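Local coordinates for extracellular solute-binding protein family 1 (Arthrobacter chlorophenolicus, PDB 4R2F) that probably captures laminaribiose or related oligosaccharides outside the membrane, as a solute-binding protein, and hands them to a sugar transporter, at residues I155-Y160 / V367-E372; A271-L276 / V292-I297; P296-G299 / D303-A306. One frame throughout, in Å; residues are numbered along the deposited sequence.

How the contacts relate
From the N terminus, the chain first runs through strand 145-161, whose end, 155-160, is met by helix 364-373; contact 1 closes this long loop of more than 200 residues. Contacts 2 and 3 are both nested inside it. Contact 2 closes a short excursion between strands 273-275 and 291-294, two of the antiparallel neighbours of strand 145-161. Contact 3 begins on Pro296 and Ile297, where contact 2 ends, and closes a short loop leading into strand 306-316. Contacts 1 and 2 touch: Tyr160 N lies 2.8 Å from Val292 O, and Glu372 OE1 lies 2.7 Å from Ser295 OG, both probable hydrogen bonds. Together they tie helix 364-373 to the sheet beside the sugar site.

Contact 1. Residues I155-Y160 / V367-E372; sequences IRPLWY and VKIVNE. With BGC (beta-D-glucopyranose), chain B.
Ile369 of helix 364-373 points its side chain at the end of strand 145-161 and meets Ile155, Pro157 and Trp159, all buried. The apolar contacts carry the joint. CG2 of Ile155 and CG2 of Ile369 come to 3.5 Å as the two side chains slide past each other in opposite directions. Ile369 CG2 stands anti to its backbone N, while CG1 is anti to the carbonyl carbon (chi1 -68°), which sends the two branches to different partners. The CG1 branch reaches Pro157, its terminal CD1 lying 3.8 Å from the proline CG. The same methyl approaches the indole of Trp159 obliquely, 4.4 Å from CZ2. With an alanine in place of Ile369, the Pro157 ring and the Ile155 methyl are likely to lose their partner and a gap to open between helix and strand.

In this solute-binding protein fold, strand 145-161 has the helix over one face and the bound sugar beyond the other; Ile155 and Pro157 point toward helix 364-373, Arg156 between them away.

On the other face Arg156 meets the sugar. Its NH2 lies 3.2 Å from O3 of one glucose unit of the laminaribiose, and this oxygen sits at the edge of the guanidinium and in its plane. The arginine chain bends at chi2 (-80°), and NH1 turns back to a weak bond with Ile155 O at 3.0 Å. A salt bridge to Asp154 and a hydrogen bond from NE to His207 further fix the group, and Asp154 also binds the glucose.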
loop_
_atom_site.group_PDB
_atom_site.type_symbol
_atom_site.label_atom_id
_atom_site.label_comp_id
_atom_site.label_asym_id
_atom_site.label_seq_id
_atom_site.Cartn_x
_atom_site.Cartn_y
_atom_site.Cartn_z
ATOM N N ILE A 155 3.150 0.323 4.559
ATOM C CA ILE A 155 4.161 1.354 4.405
ATOM C C ILE A 155 5.184 0.947 3.329
ATOM O O ILE A 155 5.300 -0.231 3.009
ATOM C CB ILE A 155 4.864 1.596 5.774
ATOM C CG1 ILE A 155 5.588 2.949 5.804
ATOM C CG2 ILE A 155 5.803 0.461 6.130
ATOM C CD1 ILE A 155 5.819 3.477 7.200
ATOM N N ARG A 156 5.902 1.929 2.791
ATOM C CA ARG A 156 6.757 1.780 1.604
ATOM C C ARG A 156 8.226 2.079 1.915
ATOM O O ARG A 156 8.725 3.170 1.637
ATOM C CB ARG A 156 6.257 2.694 0.477
ATOM C CG ARG A 156 4.931 2.235 -0.115
ATOM C CD ARG A 156 5.134 1.091 -1.106
ATOM N NE ARG A 156 3.872 0.435 -1.432
ATOM C CZ ARG A 156 3.231 -0.416 -0.645
ATOM N NH1 ARG A 156 3.770 -0.823 0.494
ATOM N NH2 ARG A 156 2.078 -0.933 -1.039
ATOM N N PRO A 157 8.931 1.096 2.497
ATOM C CA PRO A 157 10.316 1.334 2.819
ATOM C C PRO A 157 11.214 1.162 1.607
ATOM O O PRO A 157 10.861 0.488 0.644
ATOM C CB PRO A 157 10.642 0.262 3.879
ATOM C CG PRO A 157 9.385 -0.532 4.078
ATOM C CD PRO A 157 8.505 -0.253 2.891
ATOM N N LEU A 158 12.384 1.770 1.693
ATOM C CA LEU A 158 13.461 1.519 0.764
ATOM C C LEU A 158 14.298 0.363 1.322
ATOM O O LEU A 158 14.423 0.210 2.549
ATOM C CB LEU A 158 14.292 2.774 0.583
ATOM C CG LEU A 158 13.552 3.930 -0.104
ATOM C CD1 LEU A 158 14.274 5.243 0.115
ATOM C CD2 LEU A 158 13.391 3.678 -1.591
ATOM N N TRP A 159 14.783 -0.477 0.422
ATOM C CA TRP A 159 15.560 -1.666 0.760
ATOM C C TRP A 159 16.795 -1.679 -0.094
ATOM O O TRP A 159 16.792 -1.088 -1.180
ATOM C CB TRP A 159 14.764 -2.957 0.466
ATOM C CG TRP A 159 13.595 -3.146 1.353
ATOM C CD1 TRP A 159 12.389 -2.555 1.224
ATOM C CD2 TRP A 159 13.521 -3.963 2.537
ATOM N NE1 TRP A 159 11.562 -2.943 2.245
ATOM C CE2 TRP A 159 12.231 -3.809 3.064
ATOM C CE3 TRP A 159 14.416 -4.818 3.185
ATOM C CZ2 TRP A 159 11.803 -4.471 4.220
ATOM C CZ3 TRP A 159 13.998 -5.471 4.334
ATOM C CH2 TRP A 159 12.698 -5.304 4.834
ATOM N N TYR A 160 17.823 -2.399 0.373
ATOM C CA TYR A 160 19.029 -2.601 -0.400
ATOM C C TYR A 160 19.621 -3.958 -0.140
ATOM O O TYR A 160 19.335 -4.602 0.873
ATOM C CB TYR A 160 20.075 -1.509 -0.127
ATOM C CG TYR A 160 20.802 -1.566 1.208
ATOM C CD1 TYR A 160 20.164 -1.207 2.396
ATOM C CD2 TYR A 160 22.152 -1.886 1.273
ATOM C CE1 TYR A 160 20.833 -1.229 3.619
ATOM C CE2 TYR A 160 22.836 -1.904 2.489
ATOM C CZ TYR A 160 22.182 -1.566 3.665
ATOM O OH TYR A 160 22.861 -1.591 4.866
ATOM N N VAL A 367 11.888 -2.727 13.171
ATOM C CA VAL A 367 12.179 -1.598 14.058
ATOM C C VAL A 367 12.630 -0.364 13.288
ATOM O O VAL A 367 12.213 0.765 13.596
ATOM C CB VAL A 367 13.211 -1.967 15.141
ATOM C CG1 VAL A 367 13.706 -0.731 15.878
ATOM C CG2 VAL A 367 12.574 -2.948 16.121
ATOM N N LYS A 368 13.463 -0.562 12.272
ATOM C CA LYS A 368 13.922 0.581 11.484
ATOM C C LYS A 368 12.754 1.283 10.751
ATOM O O LYS A 368 12.706 2.516 10.637
ATOM C CB LYS A 368 14.978 0.123 10.512
ATOM C CG LYS A 368 15.615 1.248 9.718
ATOM C CD LYS A 368 16.856 0.732 9.021
ATOM C CE LYS A 368 17.559 1.828 8.275
ATOM N NZ LYS A 368 18.875 1.393 7.752
ATOM N N ILE A 369 11.793 0.498 10.274
ATOM C CA ILE A 369 10.600 1.038 9.601
ATOM C C ILE A 369 9.757 1.874 10.554
ATOM O O ILE A 369 9.344 2.995 10.225
ATOM C CB ILE A 369 9.761 -0.110 8.981
ATOM C CG1 ILE A 369 10.526 -0.741 7.820
ATOM C CG2 ILE A 369 8.401 0.370 8.513
ATOM C CD1 ILE A 369 10.039 -2.130 7.488
ATOM N N VAL A 370 9.511 1.323 11.737
ATOM C CA VAL A 370 8.815 2.039 12.801
ATOM C C VAL A 370 9.513 3.322 13.146
ATOM O O VAL A 370 8.884 4.374 13.248
ATOM C CB VAL A 370 8.647 1.136 14.054
ATOM C CG1 VAL A 370 7.994 1.872 15.221
ATOM C CG2 VAL A 370 7.753 -0.042 13.690
ATOM N N ASN A 371 10.825 3.253 13.307
ATOM C CA ASN A 371 11.548 4.394 13.832
ATOM C C ASN A 371 11.849 5.476 12.806
ATOM O O ASN A 371 11.905 6.619 13.164
ATOM C CB ASN A 371 12.852 3.957 14.503
ATOM C CG ASN A 371 12.612 3.193 15.802
ATOM O OD1 ASN A 371 11.498 3.126 16.298
ATOM N ND2 ASN A 371 13.657 2.587 16.329
ATOM N N GLU A 372 12.049 5.095 11.549
ATOM C CA GLU A 372 12.486 6.027 10.516
ATOM C C GLU A 372 11.431 6.328 9.494
ATOM O O GLU A 372 11.439 7.404 8.940
ATOM C CB GLU A 372 13.747 5.502 9.819
ATOM C CG GLU A 372 14.926 5.317 10.798
ATOM C CD GLU A 372 16.260 5.026 10.130
ATOM O OE1 GLU A 372 16.454 5.358 8.929
ATOM O OE2 GLU A 372 17.149 4.478 10.832
HETATM C C2 BGC B . 0.675 -4.367 -1.544
HETATM C C3 BGC B . -0.485 -3.718 -2.316
HETATM C C4 BGC B . -0.192 -3.795 -3.821
HETATM C C5 BGC B . 0.136 -5.255 -4.231
HETATM C C6 BGC B . 0.368 -5.426 -5.738
HETATM C C1 BGC B . 0.957 -5.775 -2.099
HETATM O O1 BGC B . 2.089 -6.360 -1.456
HETATM O O2 BGC B . 0.354 -4.408 -0.143
HETATM O O3 BGC B . -0.670 -2.370 -1.808
HETATM O O4 BGC B . -1.280 -3.347 -4.638
HETATM O O5 BGC B . 1.266 -5.653 -3.503
HETATM O O6 BGC B . 1.381 -4.519 -6.178
#

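Contact 2. Residues A271-L276 / V292-I297; sequences AAYGML and VVASPI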
loop_
_atom_site.group_PDB
_atom_site.type_symbol
_atom_site.label_atom_id
_atom_site.label_comp_id
_atom_site.label_asym_id
_atom_site.label_seq_id
_atom_site.Cartn_x
_atom_site.Cartn_y
_atom_site.Cartn_z
ATOM N N ALA A 271 18.205 -6.904 -8.133
ATOM C CA ALA A 271 17.804 -5.599 -7.608
ATOM C C ALA A 271 18.741 -5.202 -6.489
ATOM O O ALA A 271 18.860 -5.938 -5.525
ATOM C CB ALA A 271 16.373 -5.676 -7.076
ATOM N N ALA A 272 19.368 -4.034 -6.580
ATOM C CA ALA A 272 20.237 -3.551 -5.506
ATOM C C ALA A 272 19.526 -2.612 -4.540
ATOM O O ALA A 272 19.926 -2.513 -3.395
ATOM C CB ALA A 272 21.460 -2.847 -6.071
ATOM N N TYR A 273 18.508 -1.903 -5.005
ATOM C CA TYR A 273 17.912 -0.831 -4.222
ATOM C C TYR A 273 16.529 -0.554 -4.776
ATOM O O TYR A 273 16.287 -0.756 -5.965
ATOM C CB TYR A 273 18.818 0.398 -4.277
ATOM C CG TYR A 273 18.440 1.573 -3.391
ATOM C CD1 TYR A 273 18.836 1.627 -2.062
ATOM C CD2 TYR A 273 17.732 2.649 -3.899
ATOM C CE1 TYR A 273 18.502 2.713 -1.250
ATOM C CE2 TYR A 273 17.387 3.736 -3.095
ATOM C CZ TYR A 273 17.781 3.765 -1.775
ATOM O OH TYR A 273 17.471 4.840 -0.991
ATOM N N GLY A 274 15.598 -0.180 -3.912
ATOM C CA GLY A 274 14.270 0.197 -4.354
ATOM C C GLY A 274 13.216 0.272 -3.270
ATOM O O GLY A 274 13.464 -0.062 -2.126
ATOM N N MET A 275 12.015 0.671 -3.660
ATOM C CA MET A 275 10.917 0.872 -2.733
ATOM C C MET A 275 10.030 -0.350 -2.790
ATOM O O MET A 275 9.620 -0.764 -3.853
ATOM C CB MET A 275 10.110 2.117 -3.132
ATOM C CG MET A 275 8.899 2.442 -2.265
ATOM S SD MET A 275 7.661 3.514 -3.024
ATOM C CE MET A 275 7.008 2.426 -4.261
ATOM N N LEU A 276 9.769 -0.956 -1.646
ATOM C CA LEU A 276 8.825 -2.054 -1.596
ATOM C C LEU A 276 7.916 -2.011 -0.363
ATOM O O LEU A 276 7.196 -1.051 -0.151
ATOM C CB LEU A 276 9.535 -3.400 -1.767
ATOM C CG LEU A 276 8.697 -4.557 -2.313
ATOM C CD1 LEU A 276 7.666 -4.067 -3.307
ATOM C CD2 LEU A 276 9.553 -5.648 -2.923
ATOM N N VAL A 292 18.194 -5.651 3.264
ATOM C CA VAL A 292 18.095 -4.829 4.465
ATOM C C VAL A 292 17.362 -3.507 4.208
ATOM O O VAL A 292 17.438 -2.929 3.111
ATOM C CB VAL A 292 19.532 -4.533 4.987
ATOM C CG1 VAL A 292 19.536 -3.498 6.099
ATOM C CG2 VAL A 292 20.188 -5.833 5.442
ATOM N N VAL A 293 16.663 -3.021 5.225
ATOM C CA VAL A 293 15.975 -1.700 5.116
ATOM C C VAL A 293 16.992 -0.578 5.045
ATOM O O VAL A 293 17.952 -0.556 5.820
ATOM C CB VAL A 293 14.992 -1.484 6.284
ATOM C CG1 VAL A 293 14.422 -0.068 6.288
ATOM C CG2 VAL A 293 13.857 -2.490 6.185
ATOM N N ALA A 294 16.799 0.321 4.083
ATOM C CA ALA A 294 17.644 1.513 3.938
ATOM C C ALA A 294 16.959 2.710 4.602
ATOM O O ALA A 294 15.733 2.746 4.710
ATOM C CB ALA A 294 17.908 1.803 2.454
ATOM N N SER A 295 17.739 3.705 5.017
ATOM C CA SER A 295 17.142 4.909 5.616
ATOM C C SER A 295 16.418 5.732 4.557
ATOM O O SER A 295 16.822 5.735 3.393
ATOM C CB SER A 295 18.211 5.767 6.297
ATOM O OG SER A 295 18.744 5.084 7.436
ATOM N N PRO A 296 15.346 6.442 4.953
ATOM C CA PRO A 296 14.695 7.349 4.001
ATOM C C PRO A 296 15.697 8.364 3.474
ATOM O O PRO A 296 16.692 8.664 4.141
ATOM C CB PRO A 296 13.599 8.040 4.818
ATOM C CG PRO A 296 13.518 7.330 6.118
ATOM C CD PRO A 296 14.755 6.502 6.299
ATOM N N ILE A 297 15.456 8.857 2.265
ATOM C CA ILE A 297 16.348 9.820 1.629
ATOM C C ILE A 297 15.670 11.170 1.487
ATOM O O ILE A 297 14.443 11.278 1.425
ATOM C CB ILE A 297 16.790 9.356 0.247
ATOM C CG1 ILE A 297 15.592 9.224 -0.711
ATOM C CG2 ILE A 297 17.538 8.018 0.375
ATOM C CD1 ILE A 297 15.974 8.627 -2.049
HETATM O O HOH W 1 18.602 5.035 1.349
#
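Tyr273 OH donates a 2.6 Å hydrogen bond to a water, which in turn donates to Ser295 O at 2.8 Å. The water sits at the edge of the phenol ring, in its plane, and bridges the tyrosine tip to the backbone of 292-297. No direct polar bond joins the two segments; the water spans the interval between a buried hydroxyl and a carbonyl.

Two methyl groups also meet the tyrosine. The methyl CB of Ala294 approaches the ring obliquely, 3.9 Å from CE1 of Tyr273. The side chains of Ile297 and Tyr273 come from opposite directions, CG2 of Ile297 lying 3.5 Å from Tyr273 OH. CG of Tyr273 is anti to the backbone N (chi1 -173°), and the extended side chain carries its hydroxyl across to the other segment although the backbones stay well apart: the nearest CA atoms, those of Tyr273 and Ala294, are 8.5 Å from each other. The CG2 methyl of Ile297 gets to the hydroxyl because CG1 takes the place between the backbone N and the carbonyl carbon (chi1 63°).

Strands 273-275 and 291-294 both pair antiparallel with strand 145-161, and Leu158 of that strand also touches the Tyr273 side chain. Leu179 of helix 176-188 touches both Tyr273 and Ile297, while helix 364-373 packs against Val293, Ser295 and Pro296.

Contact 3. Residues P296-G299 / D303-A306; sequences PIAG and DKAA
Pro296 opens the first segment by lending both its ring and its carbonyl to Lys304. The ring CB lies 4.1 Å from Lys304 CE, and Pro296 O accepts a hydrogen bond from a water that itself accepts from Lys304 NZ at 3.0 Å. The ammonium is thus tied to the opposite backbone through solvent. The lysine chain folds back to do this: bent at chi2, chi3 and chi4, it lies across 296-298 instead of extending away from the loop.

Ile297 contributes mainly its carbonyl oxygen, since its CB points away from 303-306 and its side chain touches Trp176 and Leu179 of helix 176-188. Ile297 O packs 3.6 Å from Lys304 CD and accepts a hydrogen bond from a second water, which in turn takes one from Ala305 N. The two waters therefore bridge the segments at separate places. This is an irregular loop on the connection from strand 291-294 to strand 306-316; its two limbs run antiparallel here without forming regular strand, and water does part of the cross-linking.

Next comes Ala298, whose CB rests 3.9 Å from Lys304 CD. Its CA makes a CA-H...O contact with Asp303 O at 3.4 Å, while its backbone also bonds to Thr174 and Trp176. Gly299 completes the walk with the one direct backbone bond between the limbs: its N donates to Asp303 O at 2.9 Å, nearly straight (170°) and in the carbonyl plane. The Asp303 carboxylate forms a salt bridge with Arg233, while the carbonyl oxygen of Asp303 takes both Ala298 CA and Gly299 N.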
loop_
_atom_site.group_PDB
_atom_site.type_symbol
_atom_site.label_atom_id
_atom_site.label_comp_id
_atom_site.label_asym_id
_atom_site.label_seq_id
_atom_site.Cartn_x
_atom_site.Cartn_y
_atom_site.Cartn_z
ATOM N N PRO A 296 15.346 6.442 4.953
ATOM C CA PRO A 296 14.695 7.349 4.001
ATOM C C PRO A 296 15.697 8.364 3.474
ATOM O O PRO A 296 16.692 8.664 4.141
ATOM C CB PRO A 296 13.599 8.040 4.818
ATOM C CG PRO A 296 13.518 7.330 6.118
ATOM C CD PRO A 296 14.755 6.502 6.299
ATOM N N ILE A 297 15.456 8.857 2.265
ATOM C CA ILE A 297 16.348 9.820 1.629
ATOM C C ILE A 297 15.670 11.170 1.487
ATOM O O ILE A 297 14.443 11.278 1.425
ATOM C CB ILE A 297 16.790 9.356 0.247
ATOM C CG1 ILE A 297 15.592 9.224 -0.711
ATOM C CG2 ILE A 297 17.538 8.018 0.375
ATOM C CD1 ILE A 297 15.974 8.627 -2.049
ATOM N N ALA A 298 16.498 12.196 1.405
ATOM C CA ALA A 298 16.016 13.559 1.286
ATOM C C ALA A 298 15.877 13.949 -0.168
ATOM O O ALA A 298 16.717 13.612 -0.994
ATOM C CB ALA A 298 16.979 14.510 1.997
ATOM N N GLY A 299 14.799 14.661 -0.472
ATOM C CA GLY A 299 14.638 15.314 -1.775
ATOM C C GLY A 299 15.617 16.477 -1.922
ATOM O O GLY A 299 16.325 16.842 -0.968
ATOM N N ASP A 303 13.321 17.773 1.827
ATOM C CA ASP A 303 12.099 17.129 2.293
ATOM C C ASP A 303 12.254 15.612 2.489
ATOM O O ASP A 303 12.934 14.932 1.720
ATOM C CB ASP A 303 10.939 17.393 1.333
ATOM C CG ASP A 303 10.655 18.879 1.152
ATOM O OD1 ASP A 303 11.383 19.545 0.388
ATOM O OD2 ASP A 303 9.683 19.366 1.746
ATOM N N LYS A 304 11.591 15.110 3.530
ATOM C CA LYS A 304 11.535 13.688 3.862
ATOM C C LYS A 304 10.080 13.272 3.918
ATOM O O LYS A 304 9.264 13.971 4.506
ATOM C CB LYS A 304 12.143 13.469 5.232
ATOM C CG LYS A 304 13.568 13.959 5.336
ATOM C CD LYS A 304 14.473 12.994 4.609
ATOM C CE LYS A 304 14.889 11.886 5.544
ATOM N NZ LYS A 304 16.112 12.317 6.271
ATOM N N ALA A 305 9.752 12.156 3.271
ATOM C CA ALA A 305 8.427 11.541 3.396
ATOM C C ALA A 305 8.479 10.041 3.147
ATOM O O ALA A 305 9.347 9.558 2.421
ATOM C CB ALA A 305 7.441 12.189 2.445
ATOM N N ALA A 306 7.542 9.324 3.775
ATOM C CA ALA A 306 7.250 7.924 3.475
ATOM C C ALA A 306 5.787 7.831 3.079
ATOM O O ALA A 306 4.961 8.611 3.550
ATOM C CB ALA A 306 7.516 7.036 4.691
HETATM O O HOH W 2 17.020 9.515 6.793
HETATM O O HOH W 3 12.204 10.474 2.864
#